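Local coordinates for membrane protein (Acinetobacter baumannii AB307-0294, PDB 5DL5), which forms an outer-membrane beta-barrel of the OprD porin family and probably admits small solutes, antibiotics among them, at residues A[91-96]-A[172-177]. Numbering follows the deposited sequence.
Sequences GNQMIP and MSDQIN. With C8E ((hydroxyethyloxy)tri(ethyloxy)octane), chain B.
Residues 91-94, in the loop between strands 70-83 and 106-118, form a type I' beta turn, and residues 172-175, between strands 160-171 and 190-200, a type I turn, each closed by its own backbone hydrogen bond. The backbones come nearest at Pro-96 and Asp-174, where Pro-96 CA makes a CA-H...O contact of 3.3 Å with Asp-174 O. No direct hydrogen bond links the segments; water does. With CG in the crowded position between backbone N and carbonyl carbon (chi1 66°), Asp-174 lies alongside Gln-93, pointing the same way, its carboxylate plane 81° from the side-chain amide plane of Gln-93. Asp-174 OD2 receives two water hydrogens. The tightly held water, 2.5 Å from Asp-174 OD2, accepts from Gln-93 NE2; the other accepts from Gln-93 N and sits 3.3 Å from Asp-174 OD2. A weak bond from Gln-175 NE2 reaches OD1. From another side, Met-172, bent at chi2 and chi3, lays CE against both CB and CG of Gln-93, 3.6 Å from each. Pro-96 CG meets Ile-176 CD1 at 3.8 Å, the pair touching Trp-107 of strand 106-118. On the detergent side, Asn-92 N gives a nearly straight bond (167°) to C8E O9. Within a porin barrel, the loops are thus joined by a buried, hydrated carboxylate and apolar packing, and the waters would be expected to help stabilise the aspartate's charge.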
loop_
_atom_site.group_PDB
_atom_site.type_symbol
_atom_site.label_atom_id
_atom_site.label_comp_id
_atom_site.label_asym_id
_atom_site.label_seq_id
_atom_site.Cartn_x
_atom_site.Cartn_y
_atom_site.Cartn_z
ATOM N N GLY A 91 -7.406 14.188 -8.199
ATOM C CA GLY A 91 -6.608 13.156 -8.812
ATOM C C GLY A 91 -5.937 12.368 -7.734
ATOM O O GLY A 91 -6.270 12.507 -6.552
ATOM N N ASN A 92 -5.010 11.516 -8.162
ATOM C CA ASN A 92 -4.163 10.802 -7.253
ATOM C C ASN A 92 -4.973 9.859 -6.432
ATOM O O ASN A 92 -4.699 9.662 -5.315
ATOM C CB ASN A 92 -3.312 11.760 -6.407
ATOM C CG ASN A 92 -2.627 12.787 -7.251
ATOM O OD1 ASN A 92 -1.794 12.494 -8.232
ATOM N ND2 ASN A 92 -2.998 13.975 -7.025
ATOM N N GLN A 93 -6.021 9.311 -7.026
ATOM C CA GLN A 93 -6.868 8.347 -6.385
ATOM C C GLN A 93 -7.534 8.777 -5.077
ATOM O O GLN A 93 -7.856 7.924 -4.266
ATOM C CB GLN A 93 -6.090 6.994 -6.216
ATOM C CG GLN A 93 -5.699 6.429 -7.525
ATOM C CD GLN A 93 -4.557 7.137 -8.272
ATOM O OE1 GLN A 93 -3.466 7.534 -7.728
ATOM N NE2 GLN A 93 -4.852 7.373 -9.544
ATOM N N MET A 94 -7.818 10.081 -4.946
ATOM C CA MET A 94 -8.460 10.682 -3.763
ATOM C C MET A 94 -9.998 10.728 -3.856
ATOM O O MET A 94 -10.684 10.438 -2.861
ATOM C CB MET A 94 -7.954 12.098 -3.595
ATOM C CG MET A 94 -6.527 12.208 -3.115
ATOM S SD MET A 94 -6.311 11.778 -1.336
ATOM C CE MET A 94 -6.924 13.243 -0.508
ATOM N N ILE A 95 -10.523 10.991 -5.057
ATOM C CA ILE A 95 -11.940 11.283 -5.250
ATOM C C ILE A 95 -12.413 10.660 -6.556
ATOM O O ILE A 95 -11.817 10.943 -7.591
ATOM C CB ILE A 95 -12.207 12.836 -5.258
ATOM C CG1 ILE A 95 -11.801 13.419 -3.887
ATOM C CG2 ILE A 95 -13.655 13.099 -5.469
ATOM C CD1 ILE A 95 -11.796 14.970 -3.935
ATOM N N PRO A 96 -13.517 9.902 -6.536
ATOM C CA PRO A 96 -14.087 9.447 -7.806
ATOM C C PRO A 96 -14.433 10.601 -8.738
ATOM O O PRO A 96 -14.903 11.642 -8.246
ATOM C CB PRO A 96 -15.376 8.748 -7.401
ATOM C CG PRO A 96 -15.193 8.391 -5.942
ATOM C CD PRO A 96 -14.274 9.423 -5.345
ATOM N N MET A 172 -11.059 -0.056 -6.129
ATOM C CA MET A 172 -10.059 0.891 -5.672
ATOM C C MET A 172 -10.748 2.101 -5.014
ATOM O O MET A 172 -11.979 2.310 -5.142
ATOM C CB MET A 172 -9.177 1.387 -6.832
ATOM C CG MET A 172 -7.722 0.999 -6.634
ATOM S SD MET A 172 -7.001 1.760 -5.176
ATOM C CE MET A 172 -6.819 3.461 -5.770
ATOM N N SER A 173 -9.940 2.817 -4.258
ATOM C CA SER A 173 -10.454 3.885 -3.389
ATOM C C SER A 173 -11.266 4.979 -4.058
ATOM O O SER A 173 -12.158 5.532 -3.468
ATOM C CB SER A 173 -9.209 4.541 -2.720
ATOM O OG SER A 173 -8.514 3.503 -2.018
ATOM N N ASP A 174 -10.974 5.252 -5.333
ATOM C CA ASP A 174 -11.618 6.290 -6.101
ATOM C C ASP A 174 -12.596 5.780 -7.147
ATOM O O ASP A 174 -12.833 6.464 -8.197
ATOM C CB ASP A 174 -10.523 7.145 -6.798
ATOM C CG ASP A 174 -9.728 6.361 -7.869
ATOM O OD1 ASP A 174 -9.683 5.100 -7.857
ATOM O OD2 ASP A 174 -9.183 7.021 -8.779
ATOM N N GLN A 175 -13.106 4.570 -6.906
ATOM C CA GLN A 175 -14.027 3.960 -7.793
ATOM C C GLN A 175 -15.348 3.653 -7.031
ATOM O O GLN A 175 -15.303 3.139 -5.901
ATOM C CB GLN A 175 -13.440 2.632 -8.383
ATOM C CG GLN A 175 -12.055 2.779 -9.027
ATOM C CD GLN A 175 -12.141 3.531 -10.329
ATOM O OE1 GLN A 175 -13.093 3.386 -11.038
ATOM N NE2 GLN A 175 -11.162 4.394 -10.601
ATOM N N ILE A 176 -16.457 3.910 -7.725
ATOM C CA ILE A 176 -17.865 3.570 -7.265
ATOM C C ILE A 176 -18.322 2.137 -7.658
ATOM O O ILE A 176 -19.047 1.501 -6.923
ATOM C CB ILE A 176 -18.885 4.557 -7.957
ATOM C CG1 ILE A 176 -18.512 5.998 -7.651
ATOM C CG2 ILE A 176 -20.347 4.216 -7.662
ATOM C CD1 ILE A 176 -18.290 6.208 -6.190
ATOM N N ASN A 177 -17.905 1.677 -8.830
ATOM C CA ASN A 177 -18.217 0.316 -9.328
ATOM C C ASN A 177 -17.523 -0.630 -8.419
ATOM O O ASN A 177 -16.389 -0.323 -7.954
ATOM C CB ASN A 177 -17.642 0.203 -10.733
ATOM C CG ASN A 177 -18.138 -1.021 -11.508
ATOM O OD1 ASN A 177 -17.656 -2.184 -11.362
ATOM N ND2 ASN A 177 -19.096 -0.743 -12.415
HETATM C C6 C8E B . -7.237 9.104 -12.668
HETATM C C7 C8E B . -6.752 10.216 -11.694
HETATM C C8 C8E B . -5.588 11.105 -12.192
HETATM O O9 C8E B . -4.645 11.542 -11.147
HETATM C C10 C8E B . -3.351 11.083 -11.522
HETATM C C11 C8E B . -3.148 9.635 -11.040
HETATM O O12 C8E B . -1.779 9.304 -10.945
HETATM C C13 C8E B . -0.986 10.042 -10.004
HETATM C C14 C8E B . -0.896 9.309 -8.692
HETATM O O15 C8E B . 0.430 9.155 -8.193
HETATM C C16 C8E B . 1.421 8.535 -9.025
HETATM C C17 C8E B . 2.328 7.795 -8.044
HETATM O O18 C8E B . 2.256 8.541 -6.790
HETATM C C19 C8E B . 2.287 7.735 -5.604
HETATM C C20 C8E B . 2.353 8.655 -4.396
HETATM O O21 C8E B . 2.670 8.058 -3.106
HETATM O O HOH W 1 -7.709 9.914 -9.160
HETATM O O HOH W 2 -7.572 6.442 -10.640
#